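Long-range contacts in cellulose hydrolase (Bacillus licheniformis, PDB 4YZT), which hydrolyses internal beta-1,4-glucosidic linkages of cellulose as a tri-modular family 5 endoglucanase: residues K411-F416 / S423-I428; P335-K340 / F416-G421; V357-N362 / K389-K394. One frame throughout, in Å; residues are numbered along the deposited sequence.

Contact 1 (K411-F416 / S423-I428); sequences KAQLTF and SQVMDI
Ser423 lays its CB against Thr415, 3.9 Å from CG2, just before the pairing sets in. At Gln424 the backbone pairs with Phe416 in both directions, and Gln424 O lies at the edge of the Phe416 ring, near its plane; Gln424 OE1 turns away to accept a hydrogen bond from Ile339 N. Val425 shares a face with Gln413 and Thr415, and its CG1 rests 3.9 Å from Gln413 CB. The strands, 159° apart in direction, are the arms of a beta hairpin in the mixed sheet of the X2 carbohydrate-binding module. On the other face Met426 runs alongside Leu414: a bend at chi3 (76°) ends the extended chain and brings CE within 3.7 Å of Leu414 CD1, while CB approaches Phe416 CE1. Asp427 OD1 accepts a hydrogen bond from Gln413 NE2 at 2.9 Å on its syn side, 28° out of the carboxylate plane, and OD2 forms a salt bridge with Lys280. An alanine here would probably leave the Gln413 amide without this acceptor and Lys280 without this countercharge. Ile428 meets a classic beta bulge, with Lys411 and Ala412 both facing it: Ile428 O bonds Lys411 N at 2.7 Å, and Ile428 N reaches Ala412 O at 2.8 Å.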
loop_
_atom_site.group_PDB
_atom_site.type_symbol
_atom_site.label_atom_id
_atom_site.label_comp_id
_atom_site.label_asym_id
_atom_site.label_seq_id
_atom_site.Cartn_x
_atom_site.Cartn_y
_atom_site.Cartn_z
ATOM N N LYS A 411 8.664 -1.765 -25.710
ATOM C CA LYS A 411 9.443 -1.290 -26.852
ATOM C C LYS A 411 9.611 0.222 -26.822
ATOM O O LYS A 411 10.573 0.761 -27.365
ATOM C CB LYS A 411 8.792 -1.704 -28.172
ATOM C CG LYS A 411 8.447 -3.180 -28.259
ATOM C CD LYS A 411 9.661 -4.078 -28.053
ATOM C CE LYS A 411 10.554 -4.096 -29.270
ATOM N NZ LYS A 411 11.596 -5.146 -29.116
ATOM N N ALA A 412 8.670 0.903 -26.181
ATOM C CA ALA A 412 8.715 2.358 -26.096
ATOM C C ALA A 412 7.759 2.842 -25.006
ATOM O O ALA A 412 6.878 2.105 -24.584
ATOM C CB ALA A 412 8.362 2.984 -27.438
ATOM N N GLN A 413 7.958 4.077 -24.552
ATOM C CA GLN A 413 7.071 4.701 -23.580
ATOM C C GLN A 413 6.633 6.066 -24.074
ATOM O O GLN A 413 7.455 6.866 -24.511
ATOM C CB GLN A 413 7.754 4.852 -22.222
ATOM C CG GLN A 413 8.023 3.561 -21.494
ATOM C CD GLN A 413 8.735 3.795 -20.181
ATOM O OE1 GLN A 413 9.626 4.645 -20.090
ATOM N NE2 GLN A 413 8.335 3.060 -19.149
ATOM N N LEU A 414 5.338 6.343 -24.005
ATOM C CA LEU A 414 4.862 7.680 -24.319
ATOM C C LEU A 414 4.520 8.417 -23.026
ATOM O O LEU A 414 3.740 7.932 -22.207
ATOM C CB LEU A 414 3.657 7.625 -25.257
ATOM C CG LEU A 414 3.905 6.917 -26.592
ATOM C CD1 LEU A 414 2.655 6.954 -27.454
ATOM C CD2 LEU A 414 5.101 7.518 -27.331
ATOM N N THR A 415 5.137 9.578 -22.841
ATOM C CA THR A 415 4.864 10.416 -21.682
ATOM C C THR A 415 3.865 11.518 -22.038
ATOM O O THR A 415 4.166 12.409 -22.829
ATOM C CB THR A 415 6.160 11.046 -21.125
ATOM O OG1 THR A 415 7.049 10.007 -20.694
ATOM C CG2 THR A 415 5.859 11.955 -19.939
ATOM N N PHE A 416 2.667 11.436 -21.463
ATOM C CA PHE A 416 1.657 12.470 -21.622
ATOM C C PHE A 416 1.864 13.510 -20.529
ATOM O O PHE A 416 1.757 13.183 -19.346
ATOM C CB PHE A 416 0.232 11.898 -21.527
ATOM C CG PHE A 416 -0.116 10.891 -22.610
ATOM C CD1 PHE A 416 0.491 9.641 -22.648
ATOM C CD2 PHE A 416 -1.085 11.182 -23.558
ATOM C CE1 PHE A 416 0.166 8.719 -23.636
ATOM C CE2 PHE A 416 -1.422 10.260 -24.543
ATOM C CZ PHE A 416 -0.795 9.029 -24.585
ATOM N N SER A 423 2.598 13.628 -14.778
ATOM C CA SER A 423 2.575 13.090 -16.130
ATOM C C SER A 423 2.101 11.638 -16.105
ATOM O O SER A 423 2.271 10.937 -15.114
ATOM C CB SER A 423 3.955 13.166 -16.781
ATOM O OG SER A 423 4.331 14.511 -17.025
ATOM N N GLN A 424 1.506 11.204 -17.204
ATOM C CA GLN A 424 1.117 9.810 -17.370
ATOM C C GLN A 424 2.079 9.159 -18.361
ATOM O O GLN A 424 2.452 9.770 -19.366
ATOM C CB GLN A 424 -0.324 9.719 -17.860
ATOM C CG GLN A 424 -1.359 10.135 -16.826
ATOM C CD GLN A 424 -1.681 9.009 -15.869
ATOM O OE1 GLN A 424 -2.406 8.073 -16.208
ATOM N NE2 GLN A 424 -1.116 9.075 -14.679
ATOM N N VAL A 425 2.490 7.931 -18.067
ATOM C CA VAL A 425 3.401 7.186 -18.939
ATOM C C VAL A 425 2.768 5.894 -19.471
ATOM O O VAL A 425 2.397 5.018 -18.694
ATOM C CB VAL A 425 4.693 6.815 -18.203
ATOM C CG1 VAL A 425 5.603 5.986 -19.111
ATOM C CG2 VAL A 425 5.395 8.064 -17.677
ATOM N N MET A 426 2.653 5.772 -20.789
ATOM C CA MET A 426 2.080 4.574 -21.400
ATOM C C MET A 426 3.165 3.667 -21.983
ATOM O O MET A 426 3.928 4.089 -22.852
ATOM C CB MET A 426 1.085 4.968 -22.497
ATOM C CG MET A 426 0.303 3.809 -23.100
ATOM S SD MET A 426 -0.812 4.346 -24.414
ATOM C CE MET A 426 0.340 4.606 -25.743
ATOM N N ASP A 427 3.236 2.423 -21.511
ATOM C CA ASP A 427 4.179 1.463 -22.074
ATOM C C ASP A 427 3.602 0.873 -23.351
ATOM O O ASP A 427 2.430 0.491 -23.389
ATOM C CB ASP A 427 4.490 0.339 -21.085
ATOM C CG ASP A 427 5.436 0.761 -19.975
ATOM O OD1 ASP A 427 5.807 1.948 -19.886
ATOM O OD2 ASP A 427 5.807 -0.117 -19.171
ATOM N N ILE A 428 4.416 0.834 -24.403
ATOM C CA ILE A 428 4.043 0.145 -25.626
ATOM C C ILE A 428 4.745 -1.214 -25.600
ATOM O O ILE A 428 5.961 -1.283 -25.681
ATOM C CB ILE A 428 4.439 0.936 -26.878
ATOM C CG1 ILE A 428 3.872 2.357 -26.813
ATOM C CG2 ILE A 428 3.998 0.183 -28.137
ATOM C CD1 ILE A 428 2.799 2.656 -27.829
#

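Contact 2 (P335-K340 / F416-G421); sequences PNAIIK and FTFHKG
Ala337 presses its methyl onto the face of the Phe418 ring, a CH-pi contact in which CB sits 3.5 Å from the ring centroid and only 12° off the normal. Centred in this way, CB has all six ring carbons of Phe418 within 4.0 Å. Ile339 covers one face of Phe416 less closely. With CG1 between the backbone N and the carbonyl carbon (chi1 68°), CG2 is left beside the backbone N and stands 4.3 Å above the Phe416 ring plane, displaced toward the rim; CD1 comes to 4.1 Å from Phe416 CE1. The turn side is looser and polar. One water accepts a hydrogen bond from Ala337 N at 2.9 Å and donates to Lys420 O at 3.0 Å, linking the two backbones, while the Lys420 chain leads away. Gly421 has a positive phi (82°) and passes close to Pro335 O, where a CB would collide; its CA lies 3.6 Å from Asn336 OD1, which accepts a hydrogen bond from Ala422 N. Asn336 ND2 turns instead to Asp288 on helix 280-296 of the family 5 barrel. Strands 338-347 and 409-418 are separated by strand 424-431, and Phe418 reaches Leu366 of strand 366-371 and Ile359 of strand 355-360.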
loop_
_atom_site.group_PDB
_atom_site.type_symbol
_atom_site.label_atom_id
_atom_site.label_comp_id
_atom_site.label_asym_id
_atom_site.label_seq_id
_atom_site.Cartn_x
_atom_site.Cartn_y
_atom_site.Cartn_z
ATOM N N PRO A 335 -5.326 17.723 -8.680
ATOM C CA PRO A 335 -5.822 16.562 -9.426
ATOM C C PRO A 335 -4.881 16.117 -10.552
ATOM O O PRO A 335 -4.217 16.944 -11.190
ATOM C CB PRO A 335 -7.147 17.058 -10.000
ATOM C CG PRO A 335 -7.574 18.144 -9.045
ATOM C CD PRO A 335 -6.298 18.828 -8.661
ATOM N N ASN A 336 -4.848 14.808 -10.780
ATOM C CA ASN A 336 -4.023 14.202 -11.816
ATOM C C ASN A 336 -4.874 13.602 -12.922
ATOM O O ASN A 336 -5.865 12.912 -12.648
ATOM C CB ASN A 336 -3.135 13.104 -11.221
ATOM C CG ASN A 336 -2.318 13.591 -10.049
ATOM O OD1 ASN A 336 -1.297 14.261 -10.225
ATOM N ND2 ASN A 336 -2.756 13.248 -8.838
ATOM N N ALA A 337 -4.476 13.846 -14.166
ATOM C CA ALA A 337 -5.120 13.203 -15.298
ATOM C C ALA A 337 -4.750 11.710 -15.312
ATOM O O ALA A 337 -3.634 11.330 -14.943
ATOM C CB ALA A 337 -4.717 13.890 -16.599
ATOM N N ILE A 338 -5.695 10.868 -15.720
ATOM C CA ILE A 338 -5.466 9.431 -15.780
ATOM C C ILE A 338 -5.772 8.919 -17.195
ATOM O O ILE A 338 -6.875 9.142 -17.716
ATOM C CB ILE A 338 -6.341 8.672 -14.745
ATOM C CG1 ILE A 338 -6.155 9.246 -13.333
ATOM C CG2 ILE A 338 -6.016 7.189 -14.769
ATOM C CD1 ILE A 338 -4.768 9.001 -12.725
ATOM N N ILE A 339 -4.788 8.275 -17.829
ATOM C CA ILE A 339 -4.984 7.692 -19.159
ATOM C C ILE A 339 -5.417 6.221 -19.109
ATOM O O ILE A 339 -5.099 5.497 -18.158
ATOM C CB ILE A 339 -3.697 7.785 -20.029
ATOM C CG1 ILE A 339 -2.591 6.889 -19.466
ATOM C CG2 ILE A 339 -3.240 9.234 -20.163
ATOM C CD1 ILE A 339 -1.363 6.788 -20.368
ATOM N N LYS A 340 -6.150 5.797 -20.141
ATOM C CA LYS A 340 -6.550 4.396 -20.322
ATOM C C LYS A 340 -6.488 4.049 -21.808
ATOM O O LYS A 340 -7.200 4.650 -22.615
ATOM C CB LYS A 340 -7.961 4.153 -19.778
ATOM C CG LYS A 340 -8.291 2.698 -19.493
ATOM C CD LYS A 340 -9.647 2.549 -18.805
ATOM C CE LYS A 340 -9.925 1.088 -18.448
ATOM N NZ LYS A 340 -11.312 0.899 -17.941
ATOM N N PHE A 416 2.667 11.436 -21.463
ATOM C CA PHE A 416 1.657 12.470 -21.622
ATOM C C PHE A 416 1.864 13.510 -20.529
ATOM O O PHE A 416 1.757 13.183 -19.346
ATOM C CB PHE A 416 0.232 11.898 -21.527
ATOM C CG PHE A 416 -0.116 10.891 -22.610
ATOM C CD1 PHE A 416 0.491 9.641 -22.648
ATOM C CD2 PHE A 416 -1.085 11.182 -23.558
ATOM C CE1 PHE A 416 0.166 8.719 -23.636
ATOM C CE2 PHE A 416 -1.422 10.260 -24.543
ATOM C CZ PHE A 416 -0.795 9.029 -24.585
ATOM N N THR A 417 2.173 14.748 -20.916
ATOM C CA THR A 417 2.384 15.806 -19.936
ATOM C C THR A 417 1.140 16.665 -19.828
ATOM O O THR A 417 0.403 16.815 -20.804
ATOM C CB THR A 417 3.594 16.701 -20.298
ATOM O OG1 THR A 417 3.346 17.380 -21.536
ATOM C CG2 THR A 417 4.856 15.870 -20.430
ATOM N N PHE A 418 0.906 17.222 -18.645
ATOM C CA PHE A 418 -0.249 18.088 -18.422
ATOM C C PHE A 418 0.225 19.388 -17.784
ATOM O O PHE A 418 1.294 19.426 -17.185
ATOM C CB PHE A 418 -1.300 17.368 -17.560
ATOM C CG PHE A 418 -1.798 16.091 -18.187
ATOM C CD1 PHE A 418 -2.886 16.103 -19.046
ATOM C CD2 PHE A 418 -1.144 14.888 -17.961
ATOM C CE1 PHE A 418 -3.328 14.931 -19.645
ATOM C CE2 PHE A 418 -1.581 13.716 -18.566
ATOM C CZ PHE A 418 -2.669 13.745 -19.409
ATOM N N HIS A 419 -0.545 20.461 -17.953
ATOM C CA HIS A 419 -0.142 21.761 -17.432
ATOM C C HIS A 419 0.060 21.684 -15.924
ATOM O O HIS A 419 0.990 22.281 -15.388
ATOM C CB HIS A 419 -1.176 22.830 -17.777
ATOM C CG HIS A 419 -0.790 24.207 -17.331
ATOM N ND1 HIS A 419 -1.445 24.873 -16.318
ATOM C CD2 HIS A 419 0.184 25.044 -17.765
ATOM C CE1 HIS A 419 -0.893 26.063 -16.147
ATOM N NE2 HIS A 419 0.098 26.190 -17.012
ATOM N N LYS A 420 -0.805 20.930 -15.251
ATOM C CA LYS A 420 -0.671 20.665 -13.818
ATOM C C LYS A 420 -0.918 19.182 -13.505
ATOM O O LYS A 420 -1.541 18.463 -14.291
ATOM C CB LYS A 420 -1.628 21.545 -13.017
ATOM C CG LYS A 420 -1.291 23.027 -13.117
ATOM C CD LYS A 420 -2.363 23.894 -12.484
ATOM C CE LYS A 420 -2.096 25.374 -12.759
ATOM N NZ LYS A 420 -3.184 26.250 -12.228
ATOM N N GLY A 421 -0.404 18.736 -12.364
ATOM C CA GLY A 421 -0.525 17.348 -11.958
ATOM C C GLY A 421 0.517 16.466 -12.625
ATOM O O GLY A 421 1.256 16.906 -13.511
HETATM O O HOH W 1 -2.089 15.469 -14.387
#

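Contact 3 (V357-N362 / K389-K394); sequences VDIQLN and KTVSIK
Val357 and Val391 form a hydrogen-bonded antiparallel pair, with Val357 N to Val391 O at 2.8 Å, the reciprocal bond from Val391 N to Val357 O, and the two strands running 155° apart in direction. A third bond, Ile359 N to Lys389 O, arrives tilted 35° from the carbonyl plane. On the buried face Ile359 CD1 reaches across to Val391 CG2 at 4.0 Å, and Val357 CG2 meets Ile393 CG1 at 4.2 Å. The pair belongs to the mixed sheet of the X2 module, in the E-set clan; strand 382-384 flanks it beyond strand 390-393, and strand 338-347 on the other side. On the opposite, polar face Asp358 and Thr390 lie side by side, Asp358 OD1 3.4 Å from Thr390 CG2. A water there donates to Asp358 OD1 at 2.8 Å and to Lys389 O; the same water accepts a hydrogen bond from the Thr390 hydroxyl. Lys389 O is thus gripped twice. Leu361 CD1 lies 3.9 Å from Lys389 CB; the lysine CG sits between its backbone N and carbonyl carbon (chi1 57°), and the extended chain beyond leads away. Asp385 OD1 accepts hydrogen bonds from the backbone N of both Lys389 and Thr390.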
loop_
_atom_site.group_PDB
_atom_site.type_symbol
_atom_site.label_atom_id
_atom_site.label_comp_id
_atom_site.label_asym_id
_atom_site.label_seq_id
_atom_site.Cartn_x
_atom_site.Cartn_y
_atom_site.Cartn_z
ATOM N N VAL A 357 -6.478 6.415 -26.985
ATOM C CA VAL A 357 -6.173 6.547 -25.570
ATOM C C VAL A 357 -7.155 7.545 -24.977
ATOM O O VAL A 357 -7.210 8.697 -25.407
ATOM C CB VAL A 357 -4.728 7.034 -25.324
ATOM C CG1 VAL A 357 -4.394 7.019 -23.837
ATOM C CG2 VAL A 357 -3.735 6.180 -26.087
ATOM N N ASP A 358 -7.947 7.099 -24.006
ATOM C CA ASP A 358 -8.889 7.976 -23.327
ATOM C C ASP A 358 -8.247 8.611 -22.100
ATOM O O ASP A 358 -7.490 7.965 -21.378
ATOM C CB ASP A 358 -10.150 7.207 -22.922
ATOM C CG ASP A 358 -10.944 6.713 -24.122
ATOM O OD1 ASP A 358 -11.169 7.504 -25.066
ATOM O OD2 ASP A 358 -11.346 5.530 -24.116
ATOM N N ILE A 359 -8.555 9.880 -21.858
ATOM C CA ILE A 359 -7.984 10.591 -20.715
ATOM C C ILE A 359 -9.066 11.130 -19.779
ATOM O O ILE A 359 -9.912 11.924 -20.193
ATOM C CB ILE A 359 -7.092 11.766 -21.177
ATOM C CG1 ILE A 359 -6.127 11.323 -22.280
ATOM C CG2 ILE A 359 -6.333 12.365 -19.998
ATOM C CD1 ILE A 359 -5.251 12.450 -22.783
ATOM N N GLN A 360 -9.047 10.680 -18.527
ATOM C CA GLN A 360 -9.813 11.322 -17.461
ATOM C C GLN A 360 -9.015 12.540 -16.992
ATOM O O GLN A 360 -8.114 12.423 -16.156
ATOM C CB GLN A 360 -10.086 10.339 -16.312
ATOM C CG GLN A 360 -10.786 10.929 -15.095
ATOM C CD GLN A 360 -11.089 9.887 -14.030
ATOM O OE1 GLN A 360 -11.263 8.704 -14.333
ATOM N NE2 GLN A 360 -11.146 10.317 -12.780
ATOM N N LEU A 361 -9.346 13.699 -17.558
ATOM C CA LEU A 361 -8.553 14.913 -17.381
ATOM C C LEU A 361 -8.559 15.424 -15.945
ATOM O O LEU A 361 -7.550 15.937 -15.469
ATOM C CB LEU A 361 -9.057 16.005 -18.321
ATOM C CG LEU A 361 -8.745 15.776 -19.796
ATOM C CD1 LEU A 361 -9.482 16.791 -20.659
ATOM C CD2 LEU A 361 -7.244 15.860 -20.040
ATOM N N ASN A 362 -9.689 15.266 -15.260
ATOM C CA ASN A 362 -9.854 15.780 -13.898
ATOM C C ASN A 362 -9.494 17.268 -13.818
ATOM O O ASN A 362 -8.814 17.699 -12.894
ATOM C CB ASN A 362 -9.016 14.972 -12.896
ATOM C CG ASN A 362 -9.551 13.556 -12.678
ATOM O OD1 ASN A 362 -10.758 13.323 -12.687
ATOM N ND2 ASN A 362 -8.642 12.605 -12.464
ATOM N N LYS A 389 -9.860 15.048 -24.546
ATOM C CA LYS A 389 -9.811 13.906 -23.639
ATOM C C LYS A 389 -9.729 12.580 -24.386
ATOM O O LYS A 389 -9.854 11.512 -23.781
ATOM C CB LYS A 389 -11.027 13.908 -22.709
ATOM C CG LYS A 389 -12.373 13.915 -23.407
ATOM C CD LYS A 389 -13.507 14.104 -22.398
ATOM C CE LYS A 389 -14.868 14.080 -23.088
ATOM N NZ LYS A 389 -15.991 14.317 -22.141
ATOM N N THR A 390 -9.530 12.656 -25.699
ATOM C CA THR A 390 -9.409 11.459 -26.523
ATOM C C THR A 390 -8.282 11.642 -27.521
ATOM O O THR A 390 -8.326 12.543 -28.357
ATOM C CB THR A 390 -10.705 11.148 -27.283
ATOM O OG1 THR A 390 -11.833 11.545 -26.494
ATOM C CG2 THR A 390 -10.793 9.661 -27.604
ATOM N N VAL A 391 -7.277 10.782 -27.424
ATOM C CA VAL A 391 -6.110 10.866 -28.283
ATOM C C VAL A 391 -6.063 9.674 -29.239
ATOM O O VAL A 391 -6.241 8.531 -28.829
ATOM C CB VAL A 391 -4.821 10.925 -27.443
ATOM C CG1 VAL A 391 -3.594 10.666 -28.302
ATOM C CG2 VAL A 391 -4.721 12.273 -26.720
ATOM N N SER A 392 -5.846 9.952 -30.520
ATOM C CA SER A 392 -5.665 8.890 -31.495
ATOM C C SER A 392 -4.209 8.819 -31.941
ATOM O O SER A 392 -3.740 9.690 -32.671
ATOM C CB SER A 392 -6.568 9.105 -32.705
ATOM O OG SER A 392 -6.264 8.171 -33.729
ATOM N N ILE A 393 -3.491 7.795 -31.489
ATOM C CA ILE A 393 -2.128 7.579 -31.954
ATOM C C ILE A 393 -2.202 6.885 -33.309
ATOM O O ILE A 393 -2.750 5.788 -33.405
ATOM C CB ILE A 393 -1.305 6.714 -30.974
ATOM C CG1 ILE A 393 -1.507 7.172 -29.523
ATOM C CG2 ILE A 393 0.169 6.717 -31.364
ATOM C CD1 ILE A 393 -0.792 8.453 -29.177
ATOM N N LYS A 394 -1.666 7.521 -34.349
ATOM C CA LYS A 394 -1.759 6.986 -35.710
ATOM C C LYS A 394 -0.946 5.707 -35.894
ATOM O O LYS A 394 0.105 5.530 -35.283
ATOM C CB LYS A 394 -1.316 8.035 -36.736
ATOM C CG LYS A 394 -2.160 9.301 -36.711
ATOM C CD LYS A 394 -3.648 8.966 -36.671
ATOM C CE LYS A 394 -4.482 10.203 -36.388
ATOM N NZ LYS A 394 -5.916 9.899 -36.101
HETATM O O HOH W 2 -12.287 9.897 -24.061
#

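How the contacts relate
All three contacts involve strands of one mixed sheet, and their centres lie only 10 to 13 Å apart. Contacts 1 and 2 share Phe416 and touch directly where Gln424 OE1 lies 2.9 Å from Ile339 N. Contact 3 is nested inside the loop that contact 2 closes, and the two are joined by backbone pairing of strands 338-347 and 355-360, where Gln360 N lies 2.8 Å from Ile338 O, with Asn336 O equally close to Asn362 ND2. Contacts 1 and 3 meet through apolar groups, Met426 SD lying 3.8 Å from Val357 CG2. None of their residues lines the glycan pocket, where Glu162 and Glu271 belong to the barrel module; contacts 1 and 2 both reach helix 280-296 of that module.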